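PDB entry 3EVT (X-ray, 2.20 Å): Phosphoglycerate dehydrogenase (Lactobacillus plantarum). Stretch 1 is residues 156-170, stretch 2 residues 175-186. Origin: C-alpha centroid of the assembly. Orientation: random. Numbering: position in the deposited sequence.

Stretch 1 (156-170) ASALGMHVIGVNTTG
Stretch 2 175-186: HFHETVAFTATA

Two parallel strands, 162-167 and 178-181, lie side by side with their N-to-C directions 28° apart, and the two stretches bury 933 Å² between them, both sides summed. The register pairs Ile-164 with Glu-178, Gly-165 with Thr-179, Val-166 with Val-180 and Asn-167 with Ala-181, at CA-CA separations of 4.5 to 5.2 Å.

The backbone ladder satisfies alternate residues of each strand. Gly-165 N donates to Glu-178 O (3.0 Å), Val-180 N to Gly-165 O (2.8 Å), and Asn-167 N to Val-180 O (2.9 Å), all nearly straight. At the ends the bonds weaken: Val-163 O accepts weakly from both His-177 N (2.8 Å) and Glu-178 N (3.3 Å), and Asn-167 O weakly from Phe-182 N (3.1 Å).

Polar side chains reinforce the N-terminal end. His-177 (chi1 m) donates from NE2 to Met-161 O at 3.2 Å. Its ring stacks, offset, on that of His-162 (chi1 t), centroids 4.7 Å apart and planes at 20°. His-162 NE2 in turn donates to Glu-178 OE2 (2.8 Å), which lies near its ring plane, so each imidazole combines stacking with a hydrogen bond. Nearby, a water donates to His-175 O (2.6 Å) and also hydrogen-bonds Ser-157 OG (2.7 Å; chi1 t).

Ile-164, Val-166, Glu-178 and Val-180 share one sheet face. Branched valines suit the extended backbone: Val-166 CG2 meets Val-180 CG2 at 3.9 Å, while Val-166 CG1 reaches Phe-182 CD1 at 3.7 Å (Val-166 chi1 t; Val-180 and Phe-182 m).

On the other face, Gly-165 leaves room for the Phe-176 ring (chi1 m, chi2 -88°); an ideal CB would sit 2.5 Å from Phe-176 CE1. Gly-170, at phi/psi 69/25, brings its CA within 3.4 Å of Ala-181 N, where a CB would clash. Its own N donates weakly to Asn-167 OD1 (2.6 Å; Asn-167 chi1 p).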

# COMPACT_ATOMS: atom_id res chain seq x y z
N ALA A 156 -4.05 -4.52 1.44
CA ALA A 156 -5.23 -3.72 1.28
C ALA A 156 -5.69 -3.27 2.66
O ALA A 156 -6.02 -2.10 2.89
CB ALA A 156 -6.32 -4.58 0.60
N SER A 157 -5.72 -4.23 3.58
CA SER A 157 -6.12 -3.97 4.92
C SER A 157 -5.21 -2.88 5.59
O SER A 157 -5.71 -1.93 6.18
CB SER A 157 -6.07 -5.30 5.67
OG SER A 157 -6.23 -5.04 7.05
N ALA A 158 -3.90 -3.04 5.49
CA ALA A 158 -2.96 -2.00 5.95
C ALA A 158 -3.19 -0.63 5.28
O ALA A 158 -2.94 0.39 5.91
CB ALA A 158 -1.51 -2.46 5.77
N LEU A 159 -3.74 -0.61 4.05
CA LEU A 159 -4.12 0.64 3.38
C LEU A 159 -5.54 1.15 3.78
O LEU A 159 -6.08 2.10 3.21
CB LEU A 159 -3.97 0.45 1.87
CG LEU A 159 -2.49 0.38 1.51
CD1 LEU A 159 -2.31 -0.22 0.13
CD2 LEU A 159 -1.87 1.82 1.62
N GLY A 160 -6.16 0.51 4.76
CA GLY A 160 -7.45 0.93 5.25
C GLY A 160 -8.63 0.34 4.52
O GLY A 160 -9.75 0.76 4.76
N MET A 161 -8.39 -0.63 3.62
CA MET A 161 -9.55 -1.27 2.94
C MET A 161 -10.27 -2.28 3.86
O MET A 161 -9.67 -2.87 4.75
CB MET A 161 -9.14 -1.94 1.62
CG MET A 161 -8.42 -1.02 0.56
SD MET A 161 -8.34 -1.86 -1.07
CE MET A 161 -9.89 -1.26 -1.71
N HIS A 162 -11.57 -2.42 3.69
CA HIS A 162 -12.29 -3.55 4.29
C HIS A 162 -12.29 -4.79 3.34
O HIS A 162 -12.77 -4.76 2.20
CB HIS A 162 -13.71 -3.17 4.71
CG HIS A 162 -14.41 -4.26 5.45
ND1 HIS A 162 -14.11 -4.58 6.76
CD2 HIS A 162 -15.39 -5.11 5.07
CE1 HIS A 162 -14.88 -5.58 7.15
NE2 HIS A 162 -15.65 -5.94 6.14
N VAL A 163 -11.75 -5.89 3.83
CA VAL A 163 -11.47 -7.04 2.97
C VAL A 163 -12.28 -8.30 3.30
O VAL A 163 -12.21 -8.87 4.39
CB VAL A 163 -9.97 -7.37 2.93
CG1 VAL A 163 -9.69 -8.24 1.74
CG2 VAL A 163 -9.14 -6.08 2.85
N ILE A 164 -13.03 -8.72 2.30
CA ILE A 164 -13.84 -9.92 2.36
C ILE A 164 -13.36 -10.91 1.31
O ILE A 164 -13.14 -10.52 0.15
CB ILE A 164 -15.30 -9.59 2.01
CG1 ILE A 164 -15.78 -8.44 2.89
CG2 ILE A 164 -16.19 -10.86 2.11
CD1 ILE A 164 -17.27 -8.25 2.82
N GLY A 165 -13.25 -12.17 1.72
CA GLY A 165 -12.76 -13.25 0.84
C GLY A 165 -13.76 -14.38 0.58
O GLY A 165 -14.59 -14.69 1.41
N VAL A 166 -13.71 -14.99 -0.59
CA VAL A 166 -14.67 -16.03 -0.88
C VAL A 166 -13.91 -17.34 -1.00
O VAL A 166 -12.95 -17.39 -1.79
CB VAL A 166 -15.44 -15.76 -2.22
CG1 VAL A 166 -16.56 -16.82 -2.46
CG2 VAL A 166 -15.98 -14.34 -2.27
N ASN A 167 -14.31 -18.37 -0.23
CA ASN A 167 -13.72 -19.73 -0.33
C ASN A 167 -14.83 -20.83 -0.30
O ASN A 167 -16.03 -20.52 -0.31
CB ASN A 167 -12.60 -19.97 0.71
CG ASN A 167 -13.07 -19.74 2.14
OD1 ASN A 167 -14.23 -20.00 2.45
ND2 ASN A 167 -12.18 -19.27 3.02
N THR A 168 -14.47 -22.11 -0.27
CA THR A 168 -15.51 -23.13 -0.47
C THR A 168 -16.52 -23.10 0.62
O THR A 168 -17.71 -23.04 0.35
CB THR A 168 -14.96 -24.57 -0.59
OG1 THR A 168 -13.99 -24.78 0.44
CG2 THR A 168 -14.31 -24.77 -1.94
N THR A 169 -16.06 -23.11 1.86
CA THR A 169 -16.96 -23.28 2.99
C THR A 169 -17.06 -22.07 3.90
O THR A 169 -17.63 -22.15 4.98
CB THR A 169 -16.55 -24.55 3.79
OG1 THR A 169 -15.28 -24.36 4.43
CG2 THR A 169 -16.44 -25.73 2.83
N GLY A 170 -16.48 -20.94 3.48
CA GLY A 170 -16.55 -19.71 4.24
C GLY A 170 -15.75 -19.81 5.50
O GLY A 170 -16.03 -19.13 6.48
N HIS A 175 -5.69 -12.38 7.57
CA HIS A 175 -5.82 -11.00 7.08
C HIS A 175 -7.14 -10.56 6.49
O HIS A 175 -7.36 -9.36 6.33
CB HIS A 175 -4.70 -10.66 6.12
CG HIS A 175 -3.34 -11.01 6.64
ND1 HIS A 175 -2.75 -10.32 7.67
CD2 HIS A 175 -2.47 -11.98 6.28
CE1 HIS A 175 -1.57 -10.85 7.92
NE2 HIS A 175 -1.38 -11.86 7.09
N PHE A 176 -8.00 -11.50 6.14
CA PHE A 176 -9.32 -11.13 5.68
C PHE A 176 -10.16 -10.71 6.87
O PHE A 176 -10.18 -11.40 7.83
CB PHE A 176 -9.98 -12.32 5.01
CG PHE A 176 -9.47 -12.61 3.65
CD1 PHE A 176 -10.02 -12.00 2.56
CD2 PHE A 176 -8.43 -13.49 3.46
CE1 PHE A 176 -9.56 -12.28 1.30
CE2 PHE A 176 -7.97 -13.77 2.21
CZ PHE A 176 -8.51 -13.20 1.13
N HIS A 177 -10.88 -9.60 6.80
CA HIS A 177 -11.78 -9.28 7.90
C HIS A 177 -12.98 -10.23 8.00
O HIS A 177 -13.53 -10.40 9.08
CB HIS A 177 -12.36 -7.89 7.74
CG HIS A 177 -11.33 -6.83 7.56
ND1 HIS A 177 -10.75 -6.17 8.62
CD2 HIS A 177 -10.79 -6.30 6.44
CE1 HIS A 177 -9.89 -5.28 8.16
NE2 HIS A 177 -9.90 -5.33 6.84
N GLU A 178 -13.47 -10.73 6.87
CA GLU A 178 -14.55 -11.68 6.87
C GLU A 178 -14.33 -12.56 5.70
O GLU A 178 -13.79 -12.09 4.71
CB GLU A 178 -15.91 -11.00 6.61
CG GLU A 178 -16.19 -9.71 7.33
CD GLU A 178 -17.51 -9.06 6.87
OE1 GLU A 178 -18.46 -9.81 6.56
OE2 GLU A 178 -17.59 -7.81 6.80
N THR A 179 -14.81 -13.81 5.77
CA THR A 179 -14.82 -14.70 4.60
C THR A 179 -16.24 -15.24 4.38
O THR A 179 -17.01 -15.34 5.32
CB THR A 179 -13.89 -15.87 4.80
OG1 THR A 179 -14.23 -16.50 6.02
CG2 THR A 179 -12.47 -15.40 4.94
N VAL A 180 -16.57 -15.60 3.14
CA VAL A 180 -17.85 -16.20 2.84
C VAL A 180 -17.67 -17.40 1.92
O VAL A 180 -16.68 -17.50 1.20
CB VAL A 180 -18.81 -15.21 2.16
CG1 VAL A 180 -19.09 -14.01 3.07
CG2 VAL A 180 -18.28 -14.79 0.80
N ALA A 181 -18.66 -18.30 1.94
CA ALA A 181 -18.69 -19.44 1.03
C ALA A 181 -19.19 -18.98 -0.34
O ALA A 181 -19.91 -18.01 -0.42
CB ALA A 181 -19.63 -20.53 1.59
N PHE A 182 -18.82 -19.67 -1.40
CA PHE A 182 -19.33 -19.33 -2.76
C PHE A 182 -20.83 -19.09 -2.86
O PHE A 182 -21.30 -18.28 -3.67
CB PHE A 182 -18.93 -20.39 -3.78
CG PHE A 182 -17.45 -20.44 -4.06
CD1 PHE A 182 -16.87 -19.54 -4.93
CD2 PHE A 182 -16.64 -21.40 -3.46
CE1 PHE A 182 -15.53 -19.57 -5.20
CE2 PHE A 182 -15.28 -21.45 -3.74
CZ PHE A 182 -14.72 -20.53 -4.61
N THR A 183 -21.60 -19.81 -2.04
CA THR A 183 -23.05 -19.84 -2.15
C THR A 183 -23.59 -18.65 -1.41
O THR A 183 -24.79 -18.35 -1.50
CB THR A 183 -23.65 -21.19 -1.62
OG1 THR A 183 -23.14 -21.48 -0.31
CG2 THR A 183 -23.22 -22.35 -2.55
N ALA A 184 -22.70 -17.96 -0.70
CA ALA A 184 -23.12 -16.91 0.26
C ALA A 184 -22.62 -15.49 -0.08
O ALA A 184 -22.31 -14.71 0.83
CB ALA A 184 -22.70 -17.32 1.72
N THR A 185 -22.57 -15.14 -1.36
CA THR A 185 -21.86 -13.91 -1.81
C THR A 185 -22.69 -12.71 -2.20
O THR A 185 -22.13 -11.63 -2.50
CB THR A 185 -20.92 -14.15 -3.06
OG1 THR A 185 -21.67 -14.71 -4.16
CG2 THR A 185 -19.76 -15.07 -2.73
N ALA A 186 -24.02 -12.87 -2.24
CA ALA A 186 -24.90 -11.80 -2.68
C ALA A 186 -24.68 -10.50 -1.91
O ALA A 186 -24.72 -9.43 -2.49
CB ALA A 186 -26.35 -12.22 -2.61
O HOH W 1 -6.72 -7.50 8.03